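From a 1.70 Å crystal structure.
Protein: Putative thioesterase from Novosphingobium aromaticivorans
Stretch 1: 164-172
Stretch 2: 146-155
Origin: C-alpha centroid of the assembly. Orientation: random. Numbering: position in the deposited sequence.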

ATOM      1  N   THR A 164       1.874   9.219  15.587  1.00 12.72           N
ATOM      2  CA  THR A 164       3.024  10.149  15.605  1.00 13.34           C
ATOM      3  C   THR A 164       2.774  11.183  14.512  1.00 13.39           C
ATOM      4  O   THR A 164       2.524  10.832  13.345  1.00 13.07           O
ATOM      5  CB  THR A 164       4.356   9.437  15.423  1.00 14.16           C
ATOM      6  OG1 THR A 164       4.606   8.585  16.557  1.00 14.00           O
ATOM      7  CG2 THR A 164       5.507  10.442  15.241  1.00 14.79           C
ATOM      8  N   ARG A 165       2.769  12.449  14.920  1.00 12.64           N
ATOM      9  CA  ARG A 165       2.578  13.582  13.997  1.00 12.23           C
ATOM     10  C   ARG A 165       3.752  14.540  14.086  1.00 11.79           C
ATOM     11  O   ARG A 165       4.058  15.082  15.138  1.00 12.47           O
ATOM     12  CB  ARG A 165       1.272  14.292  14.270  1.00 12.89           C
ATOM     13  CG  ARG A 165       0.074  13.430  14.072  1.00 14.46           C
ATOM     14  CD  ARG A 165      -1.216  14.001  14.590  1.00 16.34           C
ATOM     15  NE  ARG A 165      -2.326  13.273  14.006  1.00 16.15           N
ATOM     16  CZ  ARG A 165      -3.486  13.070  14.592  1.00 17.30           C
ATOM     17  NH1 ARG A 165      -3.673  13.503  15.824  1.00 19.44           N
ATOM     18  NH2 ARG A 165      -4.433  12.409  13.950  1.00 19.31           N
ATOM     19  N   LEU A 166       4.482  14.626  12.979  1.00 12.36           N
ATOM     20  CA  LEU A 166       5.672  15.466  12.870  1.00 12.61           C
ATOM     21  C   LEU A 166       5.536  16.490  11.737  1.00 12.92           C
ATOM     22  O   LEU A 166       4.997  16.176  10.671  1.00 13.96           O
ATOM     23  CB  LEU A 166       6.880  14.557  12.544  1.00 13.60           C
ATOM     24  CG  LEU A 166       7.162  13.428  13.510  1.00 13.92           C
ATOM     25  CD1 LEU A 166       8.351  12.614  12.916  1.00 12.73           C
ATOM     26  CD2 LEU A 166       7.543  13.958  14.831  1.00 14.42           C
ATOM     27  N   TRP A 167       6.047  17.693  11.968  1.00 11.63           N
ATOM     28  CA  TRP A 167       6.255  18.655  10.907  1.00 11.70           C
ATOM     29  C   TRP A 167       7.673  18.391  10.376  1.00 11.99           C
ATOM     30  O   TRP A 167       8.663  18.359  11.130  1.00 11.75           O
ATOM     31  CB  TRP A 167       6.139  20.110  11.376  1.00 12.61           C
ATOM     32  CG  TRP A 167       4.768  20.604  11.613  1.00 11.63           C
ATOM     33  CD1 TRP A 167       4.208  20.895  12.815  1.00 12.20           C
ATOM     34  CD2 TRP A 167       3.775  20.879  10.629  1.00 11.11           C
ATOM     35  NE1 TRP A 167       2.940  21.366  12.644  1.00 13.48           N
ATOM     36  CE2 TRP A 167       2.623  21.331  11.316  1.00  8.61           C
ATOM     37  CE3 TRP A 167       3.723  20.780   9.257  1.00 12.46           C
ATOM     38  CZ2 TRP A 167       1.455  21.730  10.638  1.00 12.90           C
ATOM     39  CZ3 TRP A 167       2.562  21.160   8.591  1.00 14.24           C
ATOM     40  CH2 TRP A 167       1.459  21.630   9.275  1.00 11.20           C
ATOM     41  N   LEU A 168       7.772  18.237   9.067  1.00 12.24           N
ATOM     42  CA  LEU A 168       9.042  17.974   8.392  1.00 12.54           C
ATOM     43  C   LEU A 168       9.321  19.000   7.317  1.00 12.71           C
ATOM     44  O   LEU A 168       8.443  19.400   6.596  1.00 11.34           O
ATOM     45  CB  LEU A 168       9.040  16.595   7.709  1.00 12.87           C
ATOM     46  CG  LEU A 168       8.728  15.405   8.607  1.00 13.68           C
ATOM     47  CD1 LEU A 168       8.626  14.139   7.702  1.00 14.97           C
ATOM     48  CD2 LEU A 168       9.736  15.246   9.737  1.00 14.28           C
ATOM     49  N   ARG A 169      10.566  19.432   7.236  1.00 14.22           N
ATOM     50  CA  ARG A 169      10.940  20.390   6.215  1.00 14.51           C
ATOM     51  C   ARG A 169      12.365  20.123   5.766  1.00 14.93           C
ATOM     52  O   ARG A 169      13.290  20.042   6.616  1.00 15.64           O
ATOM     53  CB  ARG A 169      10.827  21.820   6.731  1.00 15.16           C
ATOM     54  CG  ARG A 169      11.139  22.813   5.596  1.00 18.30           C
ATOM     55  CD  ARG A 169      10.941  24.241   5.998  1.00 21.75           C
ATOM     56  NE  ARG A 169      11.771  24.699   7.109  1.00 23.92           N
ATOM     57  CZ  ARG A 169      11.631  25.921   7.641  1.00 27.87           C
ATOM     58  NH1 ARG A 169      10.730  26.753   7.138  1.00 29.98           N
ATOM     59  NH2 ARG A 169      12.375  26.326   8.672  1.00 28.76           N
ATOM     60  N   ARG A 170      12.533  19.972   4.461  1.00 14.94           N
ATOM     61  CA  ARG A 170      13.885  19.826   3.878  1.00 15.14           C
ATOM     62  C   ARG A 170      14.658  21.124   4.041  1.00 14.97           C
ATOM     63  O   ARG A 170      14.200  22.222   3.631  1.00 14.88           O
ATOM     64  CB  ARG A 170      13.850  19.432   2.406  1.00 16.08           C
ATOM     65  CG  ARG A 170      13.500  17.974   2.213  1.00 18.15           C
ATOM     66  CD  ARG A 170      13.300  17.617   0.835  1.00 21.58           C
ATOM     67  NE  ARG A 170      14.518  17.769   0.094  1.00 20.57           N
ATOM     68  CZ  ARG A 170      14.758  17.111  -1.035  1.00 23.14           C
ATOM     69  NH1 ARG A 170      13.866  16.243  -1.501  1.00 23.97           N
ATOM     70  NH2 ARG A 170      15.906  17.288  -1.668  1.00 23.36           N
ATOM     71  N   LYS A 171      15.841  21.007   4.624  1.00 14.97           N
ATOM     72  CA  LYS A 171      16.688  22.177   4.820  1.00 15.59           C
ATOM     73  C   LYS A 171      17.181  22.745   3.488  1.00 15.83           C
ATOM     74  O   LYS A 171      17.572  23.901   3.419  1.00 16.49           O
ATOM     75  CB  LYS A 171      17.866  21.853   5.756  1.00 15.76           C
ATOM     76  CG  LYS A 171      17.413  21.627   7.244  1.00 15.61           C
ATOM     77  CD  LYS A 171      18.582  21.255   8.165  1.00 17.01           C
ATOM     78  CE  LYS A 171      18.114  20.695   9.489  1.00 19.93           C
ATOM     79  NZ  LYS A 171      19.308  20.408  10.367  1.00 22.10           N
ATOM     80  N   ASP A 172      17.186  21.916   2.458  1.00 16.40           N
ATOM     81  CA  ASP A 172      17.661  22.342   1.143  1.00 17.73           C
ATOM     82  C   ASP A 172      16.603  23.074   0.304  1.00 17.40           C
ATOM     83  O   ASP A 172      16.853  23.470  -0.840  1.00 19.43           O
ATOM     84  CB  ASP A 172      18.286  21.182   0.368  1.00 18.34           C
ATOM     85  CG  ASP A 172      17.292  20.138  -0.035  1.00 21.77           C
ATOM     86  OD1 ASP A 172      16.071  20.317   0.171  1.00 20.28           O
ATOM     87  OD2 ASP A 172      17.760  19.111  -0.561  1.00 23.01           O
TER
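Stretch 2, residues 146-155: LEGIEVREAG

Stretch 2 enters through a short 3-10 segment, Leu-146 to Gly-148, then extends as a strand from Ile-149 to Glu-153 and lies antiparallel beside the strand of stretch 1, which begins earlier in the chain and runs here from Thr-164 to Arg-170. The two N-to-C directions make an angle of 148°, and the axes approach to 4.6 Å, the spacing of neighbours in one sheet. Register follows from the pairs: Leu-166 with Glu-153, Trp-167 with Arg-152, Leu-168 with Val-151, Arg-169 with Glu-150 and Arg-170 with Ile-149, their CA atoms 4.7 to 5.1 Å apart.

The backbone ladder spends its donors and acceptors economically. Trp-167 and Arg-152 form a reciprocal pair, Trp-167 N to Arg-152 O at 2.9 Å and Arg-152 N to Trp-167 O at 2.9 Å. Arg-169 and Glu-150 repeat it two residues on: Glu-150 N reaches Arg-169 O at 2.8 Å, and Arg-169 N reaches Glu-150 O at 3.0 Å. In the intervening non-hydrogen-bonded pair, Leu-168 CA lies 3.4 Å from Glu-150 O and Val-151 CA 3.3 Å from Trp-167 O, so CA-H groups also face these carbonyls.

The ladder continues beyond the bridge pairs at both ends. Ala-154 N donates to Arg-165 O at 2.8 Å; Gly-155 N is also near that oxygen, but its angle is too poor for a bond. At the other end Lys-171 N donates to Gly-148 O at 3.0 Å, nearly straight at 169°. That carbonyl also accepts from water 1, which in turn accepts a hydrogen bond from Asp-172 N, 3.1 Å from the water oxygen. The extended Lys-171 side chain carries its NZ to Glu-147 O, 2.9 Å away, and so satisfies a carbonyl of the 3-10 segment. Within that segment's turn into the strand, Ile-149 N is held by Leu-146 O at 3.1 Å.

The face bearing Trp-167, Arg-169, Glu-150 and Arg-152 lets two arginines share one carboxylate. Glu-150 OE1 takes the salt bridge from Arg-169 NH2 at 2.7 Å, at the edge of the guanidinium, with a weak bond from Arg-169 NE at 3.3 Å; Glu-150 OE2 takes Arg-152 NH2 at 2.8 Å. The shared acid helps offset the like charges of Arg-169 NH2 and Arg-152 NH2, 4.4 Å apart. Water 2 bridges as well, donating to Glu-150 OE1 and accepting from Arg-169 NE. Farther along, Ala-154 CB packs 3.5 Å from Trp-167 CD1, while Trp-167 NE1 is satisfied elsewhere in the structure.

The other face is largely apolar at its centre. Leu-168 CD2 meets Val-151 CG2 at 3.6 Å, and Leu-166 CD1 lies 4.1 Å from Val-151 CG1, so the valine touches both leucines. Polar groups flank this packing: Arg-170 pairs through NH2 with Asp-172 OD2 at 2.8 Å and through NE with Asp-172 OD1 at 3.0 Å, while its NH1 is satisfied elsewhere in the structure, and both carboxylate oxygens of Glu-153 find hydrogen bonds elsewhere.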

ATOM      1  N   LEU A 146      19.052  12.230   7.853  1.00 15.81           N
ATOM      2  CA  LEU A 146      18.190  12.932   8.810  1.00 16.86           C
ATOM      3  C   LEU A 146      18.689  14.339   9.139  1.00 18.05           C
ATOM      4  O   LEU A 146      17.902  15.225   9.540  1.00 17.13           O
ATOM      5  CB  LEU A 146      17.963  12.138  10.110  1.00 17.91           C
ATOM      6  CG  LEU A 146      16.985  10.969  10.042  1.00 21.15           C
ATOM      7  CD1 LEU A 146      16.924  10.306  11.437  1.00 21.07           C
ATOM      8  CD2 LEU A 146      15.558  11.407   9.556  1.00 21.44           C
ATOM      9  N   GLU A 147      19.994  14.542   9.037  1.00 16.64           N
ATOM     10  CA  GLU A 147      20.587  15.864   9.381  1.00 17.93           C
ATOM     11  C   GLU A 147      20.051  16.936   8.460  1.00 16.91           C
ATOM     12  O   GLU A 147      20.053  18.127   8.785  1.00 17.40           O
ATOM     13  CB  GLU A 147      22.130  15.862   9.287  1.00 18.47           C
ATOM     14  CG  GLU A 147      22.811  14.910  10.219  1.00 23.73           C
ATOM     15  CD  GLU A 147      24.332  14.867  10.063  1.00 28.68           C
ATOM     16  OE1 GLU A 147      24.916  15.794   9.456  1.00 30.40           O
ATOM     17  OE2 GLU A 147      24.938  13.882  10.547  1.00 33.11           O
ATOM     18  N   GLY A 148      19.608  16.513   7.288  1.00 15.72           N
ATOM     19  CA  GLY A 148      19.114  17.453   6.297  1.00 14.84           C
ATOM     20  C   GLY A 148      17.632  17.778   6.419  1.00 14.69           C
ATOM     21  O   GLY A 148      17.100  18.518   5.608  1.00 14.12           O
ATOM     22  N   ILE A 149      16.995  17.280   7.465  1.00 14.45           N
ATOM     23  CA  ILE A 149      15.580  17.510   7.642  1.00 14.68           C
ATOM     24  C   ILE A 149      15.324  18.181   8.973  1.00 14.46           C
ATOM     25  O   ILE A 149      15.861  17.765   9.996  1.00 15.62           O
ATOM     26  CB  ILE A 149      14.794  16.165   7.639  1.00 14.35           C
ATOM     27  CG1 ILE A 149      15.150  15.313   6.402  1.00 14.80           C
ATOM     28  CG2 ILE A 149      13.302  16.443   7.725  1.00 13.41           C
ATOM     29  CD1 ILE A 149      14.856  16.004   5.049  1.00 14.40           C
ATOM     30  N   GLU A 150      14.543  19.253   8.934  1.00 15.13           N
ATOM     31  CA  GLU A 150      14.117  19.933  10.142  1.00 14.87           C
ATOM     32  C   GLU A 150      12.822  19.260  10.641  1.00 15.79           C
ATOM     33  O   GLU A 150      11.840  19.144   9.895  1.00 15.16           O
ATOM     34  CB  GLU A 150      13.939  21.442   9.896  1.00 16.10           C
ATOM     35  CG  GLU A 150      13.617  22.212  11.184  1.00 18.84           C
ATOM     36  CD  GLU A 150      13.550  23.705  10.964  1.00 21.13           C
ATOM     37  OE1 GLU A 150      13.627  24.154   9.781  1.00 22.74           O
ATOM     38  OE2 GLU A 150      13.394  24.413  11.983  1.00 24.50           O
ATOM     39  N   VAL A 151      12.841  18.782  11.881  1.00 13.93           N
ATOM     40  CA  VAL A 151      11.702  18.039  12.445  1.00 13.30           C
ATOM     41  C   VAL A 151      11.150  18.662  13.691  1.00 14.23           C
ATOM     42  O   VAL A 151      11.892  18.960  14.633  1.00 13.05           O
ATOM     43  CB  VAL A 151      12.124  16.560  12.759  1.00 13.42           C
ATOM     44  CG1 VAL A 151      10.976  15.707  13.230  1.00 11.99           C
ATOM     45  CG2 VAL A 151      12.824  15.881  11.558  1.00 11.49           C
ATOM     46  N   ARG A 152       9.849  18.885  13.687  1.00 13.18           N
ATOM     47  CA  ARG A 152       9.176  19.393  14.853  1.00 13.47           C
ATOM     48  C   ARG A 152       8.028  18.474  15.279  1.00 13.98           C
ATOM     49  O   ARG A 152       7.423  17.765  14.466  1.00 13.55           O
ATOM     50  CB  ARG A 152       8.661  20.781  14.585  1.00 13.25           C
ATOM     51  CG  ARG A 152       9.805  21.748  14.282  1.00 14.61           C
ATOM     52  CD  ARG A 152       9.295  23.151  14.044  1.00 14.74           C
ATOM     53  NE  ARG A 152      10.400  24.048  13.658  1.00 14.50           N
ATOM     54  CZ  ARG A 152      10.215  25.298  13.278  1.00 15.33           C
ATOM     55  NH1 ARG A 152       9.011  25.831  13.294  1.00 16.27           N
ATOM     56  NH2 ARG A 152      11.241  26.024  12.889  1.00 16.95           N
ATOM     57  N   GLU A 153       7.740  18.503  16.573  1.00 14.66           N
ATOM     58  CA  GLU A 153       6.666  17.657  17.145  1.00 14.71           C
ATOM     59  C   GLU A 153       5.310  18.307  16.942  1.00 15.24           C
ATOM     60  O   GLU A 153       5.060  19.380  17.489  1.00 15.01           O
ATOM     61  CB  GLU A 153       6.850  17.480  18.645  1.00 14.65           C
ATOM     62  CG  GLU A 153       8.129  16.854  19.087  1.00 16.40           C
ATOM     63  CD  GLU A 153       8.225  15.354  18.801  1.00 21.72           C
ATOM     64  OE1 GLU A 153       7.191  14.755  18.416  1.00 19.87           O
ATOM     65  OE2 GLU A 153       9.338  14.773  18.994  1.00 20.09           O
ATOM     66  N   ALA A 154       4.405  17.646  16.215  1.00 14.84           N
ATOM     67  CA  ALA A 154       3.086  18.226  15.957  1.00 16.74           C
ATOM     68  C   ALA A 154       1.964  17.549  16.752  1.00 18.35           C
ATOM     69  O   ALA A 154       0.813  17.955  16.655  1.00 19.10           O
ATOM     70  CB  ALA A 154       2.760  18.141  14.450  1.00 16.33           C
ATOM     71  N   GLY A 155       2.300  16.535  17.538  1.00 19.64           N
ATOM     72  CA  GLY A 155       1.273  15.702  18.163  1.00 22.51           C
ATOM     73  C   GLY A 155       0.614  16.197  19.437  1.00 24.96           C
ATOM     74  O   GLY A 155      -0.485  15.726  19.837  1.00 25.68           O
TER
HETATM   75  O   HOH W   1      17.505  18.851   2.882  1.00 23.97           O
HETATM   76  O   HOH W   2      14.201  23.748   7.076  1.00 44.01           O
HETATM   77  O   HOH W   3      -2.261  14.969  17.764  1.00 27.50           O